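Local coordinates for protein arylmalonate decarboxylase (Bordetella bronchiseptica, PDB 3EIS) that catalyses the decarboxylation of 2-aryl-2-methylmalonates to 2-arylpropionates, taking up a proton and releasing carbon dioxide, at residues A[76-81]-A[102-107]; A[121-126]-A[168-173]; A[162-167]-A[194-199]. All coordinates share one frame; numbering follows the deposited sequence.

The chain holds two four-stranded parallel sheets, and the contacts are divided between them. Contact 1 belongs to the first, where helix 75-79 meets the junction of strand 101-103 with helix 104-114. Contacts 2 and 3 belong to the second and share helix 164-177: its side packs on strand 119-123 in contact 2, and its first turn meets helix 193-204 in contact 3. Their centres lie about 10 Å apart, and Val168 touches Glu199 where they adjoin. Contact 1 is about 20 Å and 23 Å from them, centre to centre, and closes before either opens, whereas the segments of contacts 2 and 3 alternate along the chain, tying helix 164-177 to strand and neighbouring helix alike.

Contact 1. Residues A[76-81]-A[102-107]; sequences SLSFYR and TTMSTA
Thr103, the last residue of strand 101-103, faces the CB of Ser78 with its OG1, 4.1 Å away. That oxygen is hydrogen-bonded to Asn86 OD1 and, as the N-cap of helix 104-114, also accepts two weak bonds: from Thr106 N, 3.3 Å away and almost straight (177°), and from Ser105 N at a poorer angle. Met104 starts helix 104-114. Its CB lies 3.8 Å from the OG of Ser78, a hydroxyl whose hydrogen-bond partner is Gly74 O, one turn back. A bend at the last torsion of the methionine (chi3 64°) brings the methyl CE to the rim of the Phe79 ring, near the ring plane and 4.4 Å from CE1. Ser105 instead lies over a face of the same ring: its CA stands 4.1 Å from the ring centroid, 26° off the normal, a CH-pi contact. Its OG is modelled over the ring and very close to Ser78 O, but it clashes with Ser78, so its exact place is doubtful. Phe137 of helix 128-140 meets Phe79 edge-to-face. Helix 75-79 follows strand 69-72, and helix 104-114 follows the neighbouring parallel strand 101-103, so the contact joins residues of one short helix to the first turn of the other, at the C-terminal edge of a parallel alpha/beta sheet, as in the Asp/Glu racemase clan to which this family belongs.

Contact 2. Residues A[121-126]-A[168-173]; sequences ALATAY and VDLCVR. With SO4 (sulfate ion), chain E.
Leu170 and Ala123 meet where the helix of a beta-alpha-beta crossover packs on its parallel sheet. Helix 164-177 lies in the connection from strand 144-145 to strand 183-186, and strand 119-123 runs between those two, so the helix rests on the strand that its connection passes over. The methyl of Ala123 turns to the helix and is met by two successive helix residues: Leu170 through CD1, 3.8 Å away, and Cys171 through SG, at 4.0 Å. The small methyl lets the helix come near, with the CA atoms of Ala123 and Cys171 5.5 Å apart. Beyond the end of the strand, the same leucine branch lies against the main chain, CD1 being 3.4 Å from Thr124 O and 3.9 Å from Ala125 N. With CG set opposite the backbone N (chi1 -157°), the leucine extends from the helix and can touch both the methyl and these peptide atoms. Leu186 of the next strand also touches Ala123, Leu170 and Cys171, completing an apolar seam. Thr124 turns its CB to the other side, and its OG1 is hydrogen-bonded to Ser187 OG and Asn131 OD1.

At the outer side of the helix, Arg173 reaches back one turn to Asp169. A sulfate, probably from the crystallisation liquor, sits at the edge of the guanidinium, held weakly by NH1, whose distance to sulfate O1 is 3.5 Å; Arg149 NE binds the ion too. The salt bridge is firmer: Arg173 NE lies 2.7 Å from Asp169 OD2 with an N-H...O angle of 161°; OD2 is close to the guanidinium plane, whereas NE comes to it from above the carboxylate plane.

Contact 3. Residues A[162-167]-A[194-199]; sequences VDTATL and LDAIPE
Thr164 and Asp195 cross at about a right angle where two consecutive crossover helices of the parallel sheet that holds strands 119-123 and 183-186 meet: the first turn of helix 164-177 and the early turns of helix 193-204. Both branches of the threonine are used. Its methyl CG2, opposite the backbone N, points at the main chain of the facing helix and stops 3.8 Å from Ala196 CA. The hydroxyl OG1 passes beside the aspartate stem, 3.4 Å from Asp195 CB. The carboxylate itself is turned to another partner, OD1 forming a salt bridge with Arg26. Glu199 flanks the methyl from the next turn, its OE2 4.2 Å from Thr164 CG2.

Leu167, one turn on from Thr164, takes the inner side of the contact, where Leu192 also touches both of these residues. Asp163 is the N-cap of helix 164-177: its OD1 receives a weak bond from Thr166 N, while its carbonyl oxygen accepts from Thr166 N and Leu167 N. Leu167 faces Ala196, and the two meet stem to methyl, with Leu167 CB 3.9 Å from Ala196 CB.

Contact 1. Residues A[76-81]-A[102-107]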
loop_
_atom_site.group_PDB
_atom_site.type_symbol
_atom_site.label_atom_id
_atom_site.label_comp_id
_atom_site.label_asym_id
_atom_site.label_seq_id
_atom_site.Cartn_x
_atom_site.Cartn_y
_atom_site.Cartn_z
ATOM N N SER A 76 0.961 -0.937 9.483
ATOM C CA SER A 76 0.683 -0.367 10.778
ATOM C C SER A 76 0.991 1.121 10.727
ATOM O O SER A 76 0.150 1.978 11.018
ATOM C CB SER A 76 1.516 -1.069 11.853
ATOM O OG SER A 76 1.346 -0.411 13.083
ATOM N N LEU A 77 2.205 1.416 10.311
ATOM C CA LEU A 77 2.684 2.789 10.196
ATOM C C LEU A 77 1.811 3.812 9.437
ATOM O O LEU A 77 1.714 4.933 9.863
ATOM C CB LEU A 77 4.054 2.734 9.526
ATOM C CG LEU A 77 5.223 2.389 10.440
ATOM C CD1 LEU A 77 4.758 1.683 11.710
ATOM C CD2 LEU A 77 6.215 1.541 9.651
ATOM N N SER A 78 1.274 3.447 8.281
ATOM C CA SER A 78 0.470 4.363 7.419
ATOM C C SER A 78 -1.024 4.445 7.807
ATOM O O SER A 78 -1.686 5.430 7.509
ATOM C CB SER A 78 0.533 3.902 5.952
ATOM O OG SER A 78 1.792 3.300 5.691
ATOM N N PHE A 79 -1.560 3.397 8.431
ATOM C CA PHE A 79 -3.016 3.328 8.672
ATOM C C PHE A 79 -3.403 3.411 10.139
ATOM O O PHE A 79 -4.487 3.934 10.488
ATOM C CB PHE A 79 -3.606 1.987 8.168
ATOM C CG PHE A 79 -3.681 1.843 6.669
ATOM C CD1 PHE A 79 -2.699 1.135 5.993
ATOM C CD2 PHE A 79 -4.756 2.377 5.949
ATOM C CE1 PHE A 79 -2.760 0.945 4.579
ATOM C CE2 PHE A 79 -4.838 2.214 4.533
ATOM C CZ PHE A 79 -3.856 1.486 3.856
ATOM N N TYR A 80 -2.589 2.808 11.007
ATOM C CA TYR A 80 -3.154 2.494 12.342
ATOM C C TYR A 80 -3.494 3.682 13.200
ATOM O O TYR A 80 -4.327 3.568 14.126
ATOM C CB TYR A 80 -2.300 1.463 13.115
ATOM C CG TYR A 80 -2.444 0.024 12.570
ATOM C CD1 TYR A 80 -3.097 -0.229 11.371
ATOM C CD2 TYR A 80 -1.896 -1.061 13.259
ATOM C CE1 TYR A 80 -3.218 -1.535 10.863
ATOM C CE2 TYR A 80 -2.013 -2.355 12.782
ATOM C CZ TYR A 80 -2.656 -2.591 11.577
ATOM O OH TYR A 80 -2.741 -3.889 11.117
ATOM N N ARG A 81 -2.889 4.839 12.927
ATOM C CA ARG A 81 -3.169 5.984 13.829
ATOM C C ARG A 81 -4.105 7.013 13.237
ATOM O O ARG A 81 -4.360 8.073 13.842
ATOM C CB ARG A 81 -1.875 6.609 14.338
ATOM C CG ARG A 81 -0.924 5.559 14.889
ATOM C CD ARG A 81 0.416 6.157 15.347
ATOM N NE ARG A 81 1.167 5.316 16.298
ATOM C CZ ARG A 81 1.891 4.243 15.962
ATOM N NH1 ARG A 81 1.943 3.808 14.685
ATOM N NH2 ARG A 81 2.518 3.559 16.921
ATOM N N THR A 102 5.052 10.844 0.601
ATOM C CA THR A 102 3.776 10.143 0.507
ATOM C C THR A 102 3.848 8.934 1.409
ATOM O O THR A 102 4.867 8.758 2.127
ATOM C CB THR A 102 3.414 9.788 -0.954
ATOM O OG1 THR A 102 2.084 9.276 -1.000
ATOM C CG2 THR A 102 4.376 8.773 -1.587
ATOM N N THR A 103 2.750 8.175 1.494
ATOM C CA THR A 103 2.692 6.991 2.369
ATOM C C THR A 103 1.907 5.932 1.652
ATOM O O THR A 103 1.200 6.241 0.724
ATOM C CB THR A 103 2.082 7.252 3.796
ATOM O OG1 THR A 103 0.653 7.299 3.721
ATOM C CG2 THR A 103 2.585 8.561 4.432
ATOM N N MET A 104 2.092 4.674 2.022
ATOM C CA MET A 104 1.296 3.583 1.443
ATOM C C MET A 104 -0.233 3.748 1.659
ATOM O O MET A 104 -1.021 3.246 0.874
ATOM C CB MET A 104 1.784 2.262 2.064
ATOM C CG MET A 104 1.498 1.017 1.228
ATOM S SD MET A 104 2.288 -0.410 1.992
ATOM C CE MET A 104 1.293 -0.355 3.492
ATOM N N SER A 105 -0.663 4.469 2.702
ATOM C CA SER A 105 -2.120 4.711 2.981
ATOM C C SER A 105 -2.687 5.634 1.954
ATOM O O SER A 105 -3.760 5.422 1.388
ATOM C CB SER A 105 -2.237 5.474 4.293
ATOM O OG SER A 105 -2.185 4.501 5.264
ATOM N N THR A 106 -1.936 6.704 1.721
ATOM C CA THR A 106 -2.259 7.642 0.625
ATOM C C THR A 106 -2.349 6.967 -0.750
ATOM O O THR A 106 -3.247 7.236 -1.541
ATOM C CB THR A 106 -1.197 8.716 0.601
ATOM O OG1 THR A 106 -1.344 9.463 1.795
ATOM C CG2 THR A 106 -1.365 9.669 -0.562
ATOM N N ALA A 107 -1.368 6.110 -1.018
ATOM C CA ALA A 107 -1.264 5.377 -2.263
ATOM C C ALA A 107 -2.521 4.534 -2.436
ATOM O O ALA A 107 -3.075 4.490 -3.492
ATOM C CB ALA A 107 -0.001 4.446 -2.215
#

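Contact 2. Residues A[121-126]-A[168-173]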
loop_
_atom_site.group_PDB
_atom_site.type_symbol
_atom_site.label_atom_id
_atom_site.label_comp_id
_atom_site.label_asym_id
_atom_site.label_seq_id
_atom_site.Cartn_x
_atom_site.Cartn_y
_atom_site.Cartn_z
ATOM N N ALA A 121 -14.691 -3.722 -0.163
ATOM C CA ALA A 121 -14.596 -4.904 0.695
ATOM C C ALA A 121 -13.155 -5.088 1.122
ATOM O O ALA A 121 -12.216 -4.748 0.391
ATOM C CB ALA A 121 -15.094 -6.146 -0.034
ATOM N N LEU A 122 -12.955 -5.605 2.316
ATOM C CA LEU A 122 -11.594 -5.722 2.841
ATOM C C LEU A 122 -11.165 -7.169 3.028
ATOM O O LEU A 122 -11.909 -7.979 3.610
ATOM C CB LEU A 122 -11.501 -4.990 4.182
ATOM C CG LEU A 122 -11.206 -3.510 3.929
ATOM C CD1 LEU A 122 -12.511 -2.810 3.803
ATOM C CD2 LEU A 122 -10.409 -2.945 5.061
ATOM N N ALA A 123 -9.965 -7.488 2.559
ATOM C CA ALA A 123 -9.451 -8.852 2.651
ATOM C C ALA A 123 -8.024 -8.812 3.183
ATOM O O ALA A 123 -7.203 -8.092 2.648
ATOM C CB ALA A 123 -9.512 -9.542 1.272
ATOM N N THR A 124 -7.756 -9.512 4.289
ATOM C CA THR A 124 -6.410 -9.597 4.842
ATOM C C THR A 124 -6.040 -11.047 5.091
ATOM O O THR A 124 -6.863 -11.850 5.551
ATOM C CB THR A 124 -6.271 -8.886 6.201
ATOM O OG1 THR A 124 -6.572 -7.494 6.051
ATOM C CG2 THR A 124 -4.877 -8.976 6.662
ATOM N N ALA A 125 -4.795 -11.389 4.801
ATOM C CA ALA A 125 -4.326 -12.741 5.125
ATOM C C ALA A 125 -4.335 -12.897 6.650
ATOM O O ALA A 125 -4.663 -13.967 7.172
ATOM C CB ALA A 125 -2.922 -12.976 4.567
ATOM N N TYR A 126 -4.022 -11.789 7.329
ATOM C CA TYR A 126 -3.750 -11.704 8.770
ATOM C C TYR A 126 -5.025 -11.831 9.639
ATOM O O TYR A 126 -5.882 -12.676 9.369
ATOM C CB TYR A 126 -2.976 -10.400 9.018
ATOM C CG TYR A 126 -2.143 -10.325 10.273
ATOM C CD1 TYR A 126 -1.584 -9.108 10.680
ATOM C CD2 TYR A 126 -1.924 -11.456 11.083
ATOM C CE1 TYR A 126 -0.816 -9.009 11.854
ATOM C CE2 TYR A 126 -1.160 -11.371 12.260
ATOM C CZ TYR A 126 -0.609 -10.138 12.633
ATOM O OH TYR A 126 0.142 -10.031 13.786
ATOM N N VAL A 168 -6.803 -15.641 -3.424
ATOM C CA VAL A 168 -7.984 -15.501 -4.314
ATOM C C VAL A 168 -9.285 -15.861 -3.594
ATOM O O VAL A 168 -10.272 -15.118 -3.657
ATOM C CB VAL A 168 -7.879 -16.385 -5.668
ATOM C CG1 VAL A 168 -9.153 -16.269 -6.517
ATOM C CG2 VAL A 168 -6.694 -15.968 -6.522
ATOM N N ASP A 169 -9.291 -17.007 -2.912
ATOM C CA ASP A 169 -10.468 -17.479 -2.166
ATOM C C ASP A 169 -10.917 -16.463 -1.109
ATOM O O ASP A 169 -12.108 -16.167 -0.985
ATOM C CB ASP A 169 -10.176 -18.851 -1.527
ATOM C CG ASP A 169 -11.151 -19.214 -0.391
ATOM O OD1 ASP A 169 -12.271 -19.726 -0.699
ATOM O OD2 ASP A 169 -10.769 -18.989 0.810
ATOM N N LEU A 170 -9.953 -15.956 -0.358
ATOM C CA LEU A 170 -10.156 -14.906 0.645
ATOM C C LEU A 170 -10.861 -13.650 0.085
ATOM O O LEU A 170 -11.861 -13.144 0.665
ATOM C CB LEU A 170 -8.791 -14.462 1.139
ATOM C CG LEU A 170 -8.557 -13.793 2.504
ATOM C CD1 LEU A 170 -7.586 -12.646 2.371
ATOM C CD2 LEU A 170 -9.848 -13.391 3.195
ATOM N N CYS A 171 -10.308 -13.105 -0.998
ATOM C CA CYS A 171 -10.922 -11.931 -1.629
ATOM C C CYS A 171 -12.324 -12.222 -2.079
ATOM O O CYS A 171 -13.222 -11.410 -1.849
ATOM C CB CYS A 171 -10.131 -11.437 -2.827
ATOM S SG CYS A 171 -8.612 -10.798 -2.406
ATOM N N VAL A 172 -12.531 -13.363 -2.733
ATOM C CA VAL A 172 -13.893 -13.760 -3.174
ATOM C C VAL A 172 -14.878 -13.887 -1.999
ATOM O O VAL A 172 -16.061 -13.539 -2.094
ATOM C CB VAL A 172 -13.881 -15.108 -3.981
ATOM C CG1 VAL A 172 -15.284 -15.596 -4.239
ATOM C CG2 VAL A 172 -13.124 -14.963 -5.301
ATOM N N ARG A 173 -14.389 -14.390 -0.877
ATOM C CA ARG A 173 -15.228 -14.479 0.305
ATOM C C ARG A 173 -15.500 -13.094 0.865
ATOM O O ARG A 173 -16.623 -12.792 1.228
ATOM C CB ARG A 173 -14.618 -15.417 1.350
ATOM C CG ARG A 173 -14.556 -16.856 0.875
ATOM C CD ARG A 173 -14.156 -17.823 1.977
ATOM N NE ARG A 173 -12.723 -17.798 2.238
ATOM C CZ ARG A 173 -12.183 -17.311 3.338
ATOM N NH1 ARG A 173 -12.971 -16.814 4.285
ATOM N NH2 ARG A 173 -10.866 -17.324 3.500
HETATM S S SO4 E . -17.459 -17.127 5.000
HETATM O O1 SO4 E . -16.338 -16.218 4.765
HETATM O O2 SO4 E . -17.432 -17.617 6.373
HETATM O O3 SO4 E . -18.734 -16.451 4.751
HETATM O O4 SO4 E . -17.308 -18.274 4.108
#

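Contact 3. Residues A[162-167]-A[194-199]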
loop_
_atom_site.group_PDB
_atom_site.type_symbol
_atom_site.label_atom_id
_atom_site.label_comp_id
_atom_site.label_asym_id
_atom_site.label_seq_id
_atom_site.Cartn_x
_atom_site.Cartn_y
_atom_site.Cartn_z
ATOM N N VAL A 162 0.198 -20.510 2.668
ATOM C CA VAL A 162 -0.905 -19.916 1.940
ATOM C C VAL A 162 -0.489 -19.710 0.483
ATOM O O VAL A 162 0.510 -19.035 0.189
ATOM C CB VAL A 162 -1.342 -18.558 2.573
ATOM C CG1 VAL A 162 -0.130 -17.794 3.146
ATOM C CG2 VAL A 162 -2.114 -17.703 1.564
ATOM N N ASP A 163 -1.251 -20.312 -0.425
ATOM C CA ASP A 163 -0.982 -20.169 -1.856
ATOM C C ASP A 163 -1.837 -19.072 -2.532
ATOM O O ASP A 163 -2.732 -18.496 -1.911
ATOM C CB ASP A 163 -1.092 -21.519 -2.567
ATOM C CG ASP A 163 -2.342 -22.295 -2.181
ATOM O OD1 ASP A 163 -3.382 -21.655 -1.897
ATOM O OD2 ASP A 163 -2.290 -23.547 -2.189
ATOM N N THR A 164 -1.531 -18.759 -3.789
ATOM C CA THR A 164 -2.272 -17.735 -4.514
ATOM C C THR A 164 -3.745 -18.097 -4.417
ATOM O O THR A 164 -4.611 -17.239 -4.191
ATOM C CB THR A 164 -1.817 -17.620 -6.017
ATOM O OG1 THR A 164 -0.521 -17.003 -6.085
ATOM C CG2 THR A 164 -2.811 -16.787 -6.824
ATOM N N ALA A 165 -4.000 -19.390 -4.544
ATOM C CA ALA A 165 -5.338 -19.985 -4.477
ATOM C C ALA A 165 -6.143 -19.506 -3.279
ATOM O O ALA A 165 -7.343 -19.276 -3.362
ATOM C CB ALA A 165 -5.206 -21.503 -4.392
ATOM N N THR A 166 -5.473 -19.420 -2.151
ATOM C CA THR A 166 -6.164 -19.071 -0.930
ATOM C C THR A 166 -6.244 -17.527 -0.711
ATOM O O THR A 166 -7.208 -17.046 -0.135
ATOM C CB THR A 166 -5.617 -19.889 0.290
ATOM O OG1 THR A 166 -4.183 -19.834 0.322
ATOM C CG2 THR A 166 -6.047 -21.376 0.176
ATOM N N LEU A 167 -5.253 -16.774 -1.181
ATOM C CA LEU A 167 -5.405 -15.324 -1.373
ATOM C C LEU A 167 -6.643 -14.971 -2.268
ATOM O O LEU A 167 -7.437 -14.093 -1.897
ATOM C CB LEU A 167 -4.113 -14.734 -1.957
ATOM C CG LEU A 167 -3.093 -13.930 -1.156
ATOM C CD1 LEU A 167 -3.206 -14.123 0.394
ATOM C CD2 LEU A 167 -1.694 -14.200 -1.664
ATOM N N LEU A 194 0.564 -10.199 -6.052
ATOM C CA LEU A 194 0.519 -9.769 -7.443
ATOM C C LEU A 194 -0.001 -10.844 -8.442
ATOM O O LEU A 194 -0.519 -10.499 -9.486
ATOM C CB LEU A 194 1.906 -9.256 -7.887
ATOM C CG LEU A 194 2.486 -7.888 -7.535
ATOM C CD1 LEU A 194 3.854 -7.807 -8.171
ATOM C CD2 LEU A 194 1.647 -6.801 -8.083
ATOM N N ASP A 195 0.200 -12.130 -8.135
ATOM C CA ASP A 195 -0.499 -13.260 -8.773
ATOM C C ASP A 195 -2.025 -13.355 -8.502
ATOM O O ASP A 195 -2.787 -13.777 -9.369
ATOM C CB ASP A 195 0.141 -14.569 -8.303
ATOM C CG ASP A 195 1.462 -14.846 -8.973
ATOM O OD1 ASP A 195 1.943 -13.974 -9.725
ATOM O OD2 ASP A 195 2.025 -15.955 -8.757
ATOM N N ALA A 196 -2.478 -12.996 -7.301
ATOM C CA ALA A 196 -3.873 -13.162 -6.952
ATOM C C ALA A 196 -4.729 -12.111 -7.618
ATOM O O ALA A 196 -5.857 -12.368 -8.020
ATOM C CB ALA A 196 -4.048 -13.071 -5.445
ATOM N N ILE A 197 -4.196 -10.893 -7.657
ATOM C CA ILE A 197 -4.954 -9.713 -8.040
ATOM C C ILE A 197 -5.643 -9.898 -9.406
ATOM O O ILE A 197 -6.851 -9.755 -9.469
ATOM C CB ILE A 197 -4.086 -8.438 -7.997
ATOM C CG1 ILE A 197 -3.891 -7.954 -6.546
ATOM C CG2 ILE A 197 -4.710 -7.286 -8.781
ATOM C CD1 ILE A 197 -2.676 -7.030 -6.506
ATOM N N PRO A 198 -4.893 -10.207 -10.477
ATOM C CA PRO A 198 -5.582 -10.435 -11.782
ATOM C C PRO A 198 -6.619 -11.550 -11.793
ATOM O O PRO A 198 -7.662 -11.382 -12.448
ATOM C CB PRO A 198 -4.438 -10.738 -12.757
ATOM C CG PRO A 198 -3.255 -11.038 -11.925
ATOM C CD PRO A 198 -3.422 -10.358 -10.616
ATOM N N GLU A 199 -6.375 -12.664 -11.084
ATOM C CA GLU A 199 -7.382 -13.745 -11.020
ATOM C C GLU A 199 -8.649 -13.213 -10.343
ATOM O O GLU A 199 -9.787 -13.479 -10.793
ATOM C CB GLU A 199 -6.901 -14.968 -10.241
ATOM C CG GLU A 199 -5.602 -15.633 -10.689
ATOM C CD GLU A 199 -5.538 -17.189 -10.353
ATOM O OE1 GLU A 199 -4.920 -17.979 -11.106
ATOM O OE2 GLU A 199 -6.117 -17.632 -9.338
#